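Local coordinates for PA4485 (Pseudomonas aeruginosa pa01, PDB 4AVR), which probably acts as a lytic transglycosylase of the RlpA family, with a preference for peptidoglycan glycan strands lacking stem peptides, at the interface of chains A and B. Residues are numbered along the deposited sequence; one frame, centred on the assembly and turned at random. Chains: chain A/B, PA4485.

Contact 1: the interface of chains A and B. Residues chain A 8-9, 73, 82, 85; chain B 8, 73, 82.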
ATOM      1  N   TYR A   8      -3.511   4.428   2.103  1.00  8.38           N
ATOM      2  CA  TYR A   8      -2.378   4.795   1.262  1.00  8.17           C
ATOM      3  C   TYR A   8      -1.962   3.651   0.359  1.00  7.75           C
ATOM      4  O   TYR A   8      -2.158   2.469   0.657  1.00  7.95           O
ATOM      5  CB  TYR A   8      -1.204   5.368   2.053  1.00  8.78           C
ATOM      6  CG  TYR A   8      -0.428   4.454   2.972  1.00  9.30           C
ATOM      7  CD1 TYR A   8       0.680   3.754   2.523  1.00 10.60           C
ATOM      8  CD2 TYR A   8      -0.749   4.375   4.323  1.00 10.44           C
ATOM      9  CE1 TYR A   8       1.449   2.985   3.400  1.00 12.41           C
ATOM     10  CE2 TYR A   8      -0.002   3.639   5.215  1.00 12.47           C
ATOM     11  CZ  TYR A   8       1.087   2.938   4.744  1.00 12.79           C
ATOM     12  OH  TYR A   8       1.860   2.204   5.624  1.00 15.41           O
ATOM     13  N   TYR A   9      -1.416   4.029  -0.788  1.00  7.75           N
ATOM     14  CA  TYR A   9      -0.961   3.069  -1.787  1.00  8.13           C
ATOM     15  C   TYR A   9       0.237   2.255  -1.297  1.00  8.11           C
ATOM     16  O   TYR A   9       1.159   2.778  -0.688  1.00  9.19           O
ATOM     17  CB  TYR A   9      -0.472   3.790  -3.029  1.00  8.13           C
ATOM     18  CG  TYR A   9      -1.486   4.430  -3.957  1.00  8.11           C
ATOM     19  CD1 TYR A   9      -2.160   5.583  -3.596  1.00  9.52           C
ATOM     20  CD2 TYR A   9      -1.705   3.928  -5.235  1.00  9.69           C
ATOM     21  CE1 TYR A   9      -3.025   6.210  -4.471  1.00 11.05           C
ATOM     22  CE2 TYR A   9      -2.559   4.561  -6.119  1.00 10.72           C
ATOM     23  CZ  TYR A   9      -3.220   5.703  -5.730  1.00 10.19           C
ATOM     24  OH  TYR A   9      -4.062   6.360  -6.598  1.00 12.94           O
ATOM     25  N   ARG A  73       2.397   7.524  -0.420  1.00  8.65           N
ATOM     26  CA  ARG A  73       3.191   7.271   0.779  1.00  9.21           C
ATOM     27  C   ARG A  73       3.647   8.561   1.447  1.00  9.05           C
ATOM     28  O   ARG A  73       3.565   8.702   2.671  1.00  9.51           O
ATOM     29  CB  ARG A  73       4.402   6.397   0.440  1.00 11.20           C
ATOM     30  CG  ARG A  73       5.098   5.851   1.690  1.00 11.85           C
ATOM     31  CD  ARG A  73       6.510   6.261   1.895  1.00 18.34           C
ATOM     32  NE  ARG A  73       7.253   6.503   0.723  1.00 20.38           N
ATOM     33  CZ  ARG A  73       7.886   7.595   0.311  1.00 16.39           C
ATOM     34  NH1 ARG A  73       8.006   8.767   0.958  1.00 16.46           N
ATOM     35  NH2 ARG A  73       8.437   7.441  -0.855  1.00 17.74           N
ATOM     36  N   ILE A  82       1.186   6.222   8.616  1.00 13.02           N
ATOM     37  CA  ILE A  82       1.946   5.081   8.089  1.00 13.19           C
ATOM     38  C   ILE A  82       1.693   3.821   8.915  1.00 14.17           C
ATOM     39  O   ILE A  82       1.450   2.748   8.350  1.00 16.18           O
ATOM     40  CB  ILE A  82       3.448   5.406   7.990  1.00 13.44           C
ATOM     41  CG1 ILE A  82       3.685   6.452   6.893  1.00 13.68           C
ATOM     42  CG2 ILE A  82       4.280   4.154   7.751  1.00 14.78           C
ATOM     43  CD1 ILE A  82       3.483   5.926   5.477  1.00 13.56           C
ATOM     44  N   GLY A  85      -2.183   2.798   9.038  1.00 12.80           N
ATOM     45  CA  GLY A  85      -2.600   2.248   7.746  1.00 12.89           C
ATOM     46  C   GLY A  85      -3.780   2.987   7.146  1.00 11.37           C
ATOM     47  O   GLY A  85      -3.761   3.387   5.985  1.00 12.35           O
TER
ATOM     48  N   TYR B   8       5.390  -4.027  -1.585  1.00  7.64           N
ATOM     49  CA  TYR B   8       4.323  -4.237  -0.603  1.00  7.82           C
ATOM     50  C   TYR B   8       2.990  -3.647  -1.048  1.00  7.52           C
ATOM     51  O   TYR B   8       2.921  -2.688  -1.825  1.00  8.24           O
ATOM     52  CB  TYR B   8       4.689  -3.694   0.793  1.00  8.16           C
ATOM     53  CG  TYR B   8       4.915  -2.193   0.900  1.00  8.17           C
ATOM     54  CD1 TYR B   8       3.857  -1.331   1.159  1.00  9.24           C
ATOM     55  CD2 TYR B   8       6.185  -1.641   0.778  1.00  9.14           C
ATOM     56  CE1 TYR B   8       4.052   0.041   1.281  1.00  9.96           C
ATOM     57  CE2 TYR B   8       6.391  -0.275   0.908  1.00  9.84           C
ATOM     58  CZ  TYR B   8       5.318   0.558   1.156  1.00  9.96           C
ATOM     59  OH  TYR B   8       5.509   1.918   1.290  1.00 11.97           O
ATOM     60  N   ARG B  73       1.102  -4.688   4.297  1.00  8.24           N
ATOM     61  CA  ARG B  73       1.588  -3.451   4.884  1.00  8.59           C
ATOM     62  C   ARG B  73       2.298  -3.724   6.211  1.00  8.80           C
ATOM     63  O   ARG B  73       3.387  -3.203   6.455  1.00  9.09           O
ATOM     64  CB  ARG B  73       0.415  -2.482   5.108  1.00  9.51           C
ATOM     65  CG  ARG B  73       0.846  -1.088   5.554  1.00 11.18           C
ATOM     66  CD  ARG B  73      -0.202  -0.364   6.403  1.00 13.36           C
ATOM     67  NE  ARG B  73      -0.542  -1.096   7.624  1.00 16.57           N
ATOM     68  CZ  ARG B  73       0.250  -1.209   8.701  1.00 18.08           C
ATOM     69  NH1 ARG B  73       1.430  -0.591   8.735  1.00 17.60           N
ATOM     70  NH2 ARG B  73      -0.119  -1.944   9.740  1.00 19.49           N
ATOM     71  N   ILE B  82       9.008   0.392   4.257  1.00 10.28           N
ATOM     72  CA  ILE B  82       7.929   1.295   3.840  1.00 10.72           C
ATOM     73  C   ILE B  82       8.469   2.466   3.021  1.00 10.35           C
ATOM     74  O   ILE B  82       7.949   2.780   1.951  1.00 10.68           O
ATOM     75  CB  ILE B  82       7.104   1.793   5.051  1.00 12.37           C
ATOM     76  CG1 ILE B  82       6.371   0.647   5.738  1.00 14.23           C
ATOM     77  CG2 ILE B  82       6.130   2.887   4.616  1.00 14.20           C
ATOM     78  CD1 ILE B  82       5.192   0.139   4.983  1.00 15.66           C
TER
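A:Tyr8 and B:Arg73 meet across the middle of a two-fold interface between two RlpA-family domains of the double-psi beta-barrel type. The arginine lies with its aliphatic stem at about a right angle to the tyrosine, and the ring and guanidinium planes stand 63° apart, so the contact is made by methylenes and not by stacking. B:Arg73 CG and CD both reach the phenol oxygen, CD at 3.4 Å from A:Tyr8 OH. CG of the arginine is anti to its backbone N (chi1 -173°), and the bend at chi3 carries the tip on past A:Gly85, whose CA is 3.8 Å from B:Arg73 CD. The guanidinium ends near the carbonyl of A:Ile82, with B:Arg73 NH1 3.4 Å from A:Ile82 O, too long to count as a bond. That carbonyl is already held within its own chain: the A:Tyr8 hydroxyl OH donates to A:Ile82 O over 2.8 Å, in the carbonyl plane and on a lone pair. The bond ties the end of strand 2-8 to the loop carrying A:Ile82 and restrains the phenol, while A:Ile82 CD1 covers one face of the ring toward its rim. B:Tyr8 and B:Ile82 repeat this pairing. The two pairs meet through their isoleucines, which run antiparallel alongside each other and touch through their CG2 methyls, A:Ile82 CG2 3.9 Å from B:Ile82 CG2. The twin arginine is less closely engaged: A:Arg73, bent at both chi2 and chi3, brings CG to 4.0 Å from B:Tyr8 OH and CD to 3.8 Å from B:Ile82 O.

Contact 2: the interface of chains A and B. Residues chain A 9-12; chain B 7-9, 85.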
ATOM      1  N   TYR A   9      -1.416   4.029  -0.788  1.00  7.75           N
ATOM      2  CA  TYR A   9      -0.961   3.069  -1.787  1.00  8.13           C
ATOM      3  C   TYR A   9       0.237   2.255  -1.297  1.00  8.11           C
ATOM      4  O   TYR A   9       1.159   2.778  -0.688  1.00  9.19           O
ATOM      5  CB  TYR A   9      -0.472   3.790  -3.029  1.00  8.13           C
ATOM      6  CG  TYR A   9      -1.486   4.430  -3.957  1.00  8.11           C
ATOM      7  CD1 TYR A   9      -2.160   5.583  -3.596  1.00  9.52           C
ATOM      8  CD2 TYR A   9      -1.705   3.928  -5.235  1.00  9.69           C
ATOM      9  CE1 TYR A   9      -3.025   6.210  -4.471  1.00 11.05           C
ATOM     10  CE2 TYR A   9      -2.559   4.561  -6.119  1.00 10.72           C
ATOM     11  CZ  TYR A   9      -3.220   5.703  -5.730  1.00 10.19           C
ATOM     12  OH  TYR A   9      -4.062   6.360  -6.598  1.00 12.94           O
ATOM     13  N   GLY A  10       0.248   0.984  -1.654  1.00  8.94           N
ATOM     14  CA  GLY A  10       1.465   0.196  -1.544  1.00  9.54           C
ATOM     15  C   GLY A  10       2.470   0.540  -2.623  1.00  8.64           C
ATOM     16  O   GLY A  10       2.120   0.967  -3.734  1.00 10.23           O
ATOM     17  N   SER A  11       3.730   0.248  -2.347  1.00  9.03           N
ATOM     18  CA  SER A  11       4.810   0.476  -3.301  1.00 10.31           C
ATOM     19  C   SER A  11       4.711  -0.446  -4.478  1.00  9.65           C
ATOM     20  O   SER A  11       5.359  -0.164  -5.496  1.00 11.40           O
ATOM     21  CB  SER A  11       6.180   0.172  -2.670  1.00 11.28           C
ATOM     22  OG  SER A  11       6.260  -1.189  -2.296  1.00 11.49           O
ATOM     23  N   ARG A  12       3.940  -1.522  -4.388  1.00  9.55           N
ATOM     24  CA  ARG A  12       3.763  -2.415  -5.521  1.00 11.43           C
ATOM     25  C   ARG A  12       3.182  -1.665  -6.722  1.00 12.10           C
ATOM     26  O   ARG A  12       3.370  -2.097  -7.852  1.00 15.78           O
ATOM     27  CB  ARG A  12       2.883  -3.587  -5.147  1.00 12.56           C
ATOM     28  CG  ARG A  12       1.460  -3.197  -4.832  1.00 14.99           C
ATOM     29  CD  ARG A  12       0.684  -4.406  -4.347  1.00 18.57           C
ATOM     30  NE  ARG A  12       0.512  -5.444  -5.357  1.00 25.43           N
ATOM     31  CZ  ARG A  12      -0.544  -5.584  -6.154  1.00 34.02           C
ATOM     32  NH1 ARG A  12      -1.573  -4.733  -6.107  1.00 35.83           N
ATOM     33  NH2 ARG A  12      -0.564  -6.605  -7.010  1.00 58.49           N
TER
ATOM     34  N   SER B   7       8.173  -5.860  -3.045  1.00  7.70           N
ATOM     35  CA  SER B   7       7.449  -4.632  -2.745  1.00  8.17           C
ATOM     36  C   SER B   7       6.321  -4.962  -1.777  1.00  7.44           C
ATOM     37  O   SER B   7       6.313  -6.036  -1.159  1.00  8.10           O
ATOM     38  CB  SER B   7       7.019  -3.907  -3.999  1.00 10.91           C
ATOM     39  OG  SER B   7       6.308  -4.721  -4.906  1.00 21.26           O
ATOM     40  N   TYR B   8       5.390  -4.027  -1.585  1.00  7.64           N
ATOM     41  CA  TYR B   8       4.323  -4.237  -0.603  1.00  7.82           C
ATOM     42  C   TYR B   8       2.990  -3.647  -1.048  1.00  7.52           C
ATOM     43  O   TYR B   8       2.921  -2.688  -1.825  1.00  8.24           O
ATOM     44  CB  TYR B   8       4.689  -3.694   0.793  1.00  8.16           C
ATOM     45  CG  TYR B   8       4.915  -2.193   0.900  1.00  8.17           C
ATOM     46  CD1 TYR B   8       3.857  -1.331   1.159  1.00  9.24           C
ATOM     47  CD2 TYR B   8       6.185  -1.641   0.778  1.00  9.14           C
ATOM     48  CE1 TYR B   8       4.052   0.041   1.281  1.00  9.96           C
ATOM     49  CE2 TYR B   8       6.391  -0.275   0.908  1.00  9.84           C
ATOM     50  CZ  TYR B   8       5.318   0.558   1.156  1.00  9.96           C
ATOM     51  OH  TYR B   8       5.509   1.918   1.290  1.00 11.97           O
ATOM     52  N   TYR B   9       1.944  -4.264  -0.524  1.00  7.96           N
ATOM     53  CA  TYR B   9       0.605  -3.711  -0.486  1.00  8.62           C
ATOM     54  C   TYR B   9       0.507  -2.721   0.669  1.00  8.46           C
ATOM     55  O   TYR B   9       1.040  -2.964   1.748  1.00  9.15           O
ATOM     56  CB  TYR B   9      -0.442  -4.817  -0.249  1.00  9.87           C
ATOM     57  CG  TYR B   9      -0.608  -5.859  -1.314  1.00 12.95           C
ATOM     58  CD1 TYR B   9       0.244  -6.957  -1.390  1.00 14.83           C
ATOM     59  CD2 TYR B   9      -1.650  -5.777  -2.235  1.00 17.64           C
ATOM     60  CE1 TYR B   9       0.089  -7.928  -2.373  1.00 15.51           C
ATOM     61  CE2 TYR B   9      -1.822  -6.750  -3.227  1.00 16.83           C
ATOM     62  CZ  TYR B   9      -0.944  -7.816  -3.296  1.00 17.76           C
ATOM     63  OH  TYR B   9      -1.101  -8.792  -4.263  1.00 22.03           O
ATOM     64  N   GLY B  85      10.336   1.341  -0.343  1.00  9.04           N
ATOM     65  CA  GLY B  85       9.357   0.883  -1.328  1.00  9.09           C
ATOM     66  C   GLY B  85       9.629  -0.531  -1.788  1.00  8.47           C
ATOM     67  O   GLY B  85       8.773  -1.421  -1.673  1.00 10.04           O
TER
HETATM   68  O   HOH W   1       1.064  -8.834  -6.209  1.00 22.99           O
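A:Gly10 and A:Ser11 pack against the aromatic ring of B:Tyr8 at the apolar centre of this patch, where A:Gly10 CA lies 3.8 Å from B:Tyr8 CE1. A:Ser11 CB lies over a face of the ring near CE2, 3.6 Å from B:Tyr8 CE2, and also touches B:Gly85 CA, so the short 3-10 helix 11-13 of chain A is set between the end of strand 2-8 and the loop of the partner. Farther out, A:Arg12 crosses over the face of the B:Tyr9 ring at a slant. Its CD stands over the centre of the tyrosine ring, 3.5 Å from the centroid, in a CH-pi contact. The chain bends at chi3, and the guanidinium comes to lie nearly parallel to the ring, the planes 10° apart, with CZ 3.4 Å from B:Tyr9 CE2. This arginine is poorly ordered, so its placement over the ring is less certain than the backbone bonds. Polar groups close the contact around the A:Ser11 hydroxyl. With chi1 at 62°, OG sits between the serine's backbone N and carbonyl carbon, above the rim of the same face of B:Tyr8 that CB covers. There it donates to B:Gly85 O at 2.6 Å, approaching from above the carbonyl plane, and accepts from B:Tyr8 N at 3.1 Å. Both roles of the hydroxyl are thus used on chain B, which fixes its rotation. Next to it, A:Arg12 N donates to B:Tyr8 O over 3.0 Å, with 160° at the hydrogen, so both backbone polar groups of B:Tyr8 are bonded to chain A. At the outer rim, the O of water 1, 2.9 Å from A:Arg12 NH2, appears to bridge it to B:Tyr9 OH, a link as uncertain as the arginine tip. The patch docks the 3-10 helix of one copy onto the partner's strand end through hydrogen bonds that would orient the two copies if the dimer forms in solution.

Contact 1 and contact 2 are neighbouring parts of one A/B interface, with the centres of their C-alpha atoms about 7 Å apart. They share A:Tyr9 and B:Tyr8; the latter takes part through its phenol end in contact 1 and through its ring and backbone in contact 2. Contact 1 lies around the interface centre and rests largely on van der Waals contact among the residues considered, whereas contact 2 adds backbone and serine hydrogen bonds. The two-fold symmetry supplies a twin of contact 2 with the chains exchanged, so hydrogen-bonded patches would flank the central packing. The pairing may be a crystal arrangement and not a cellular dimer.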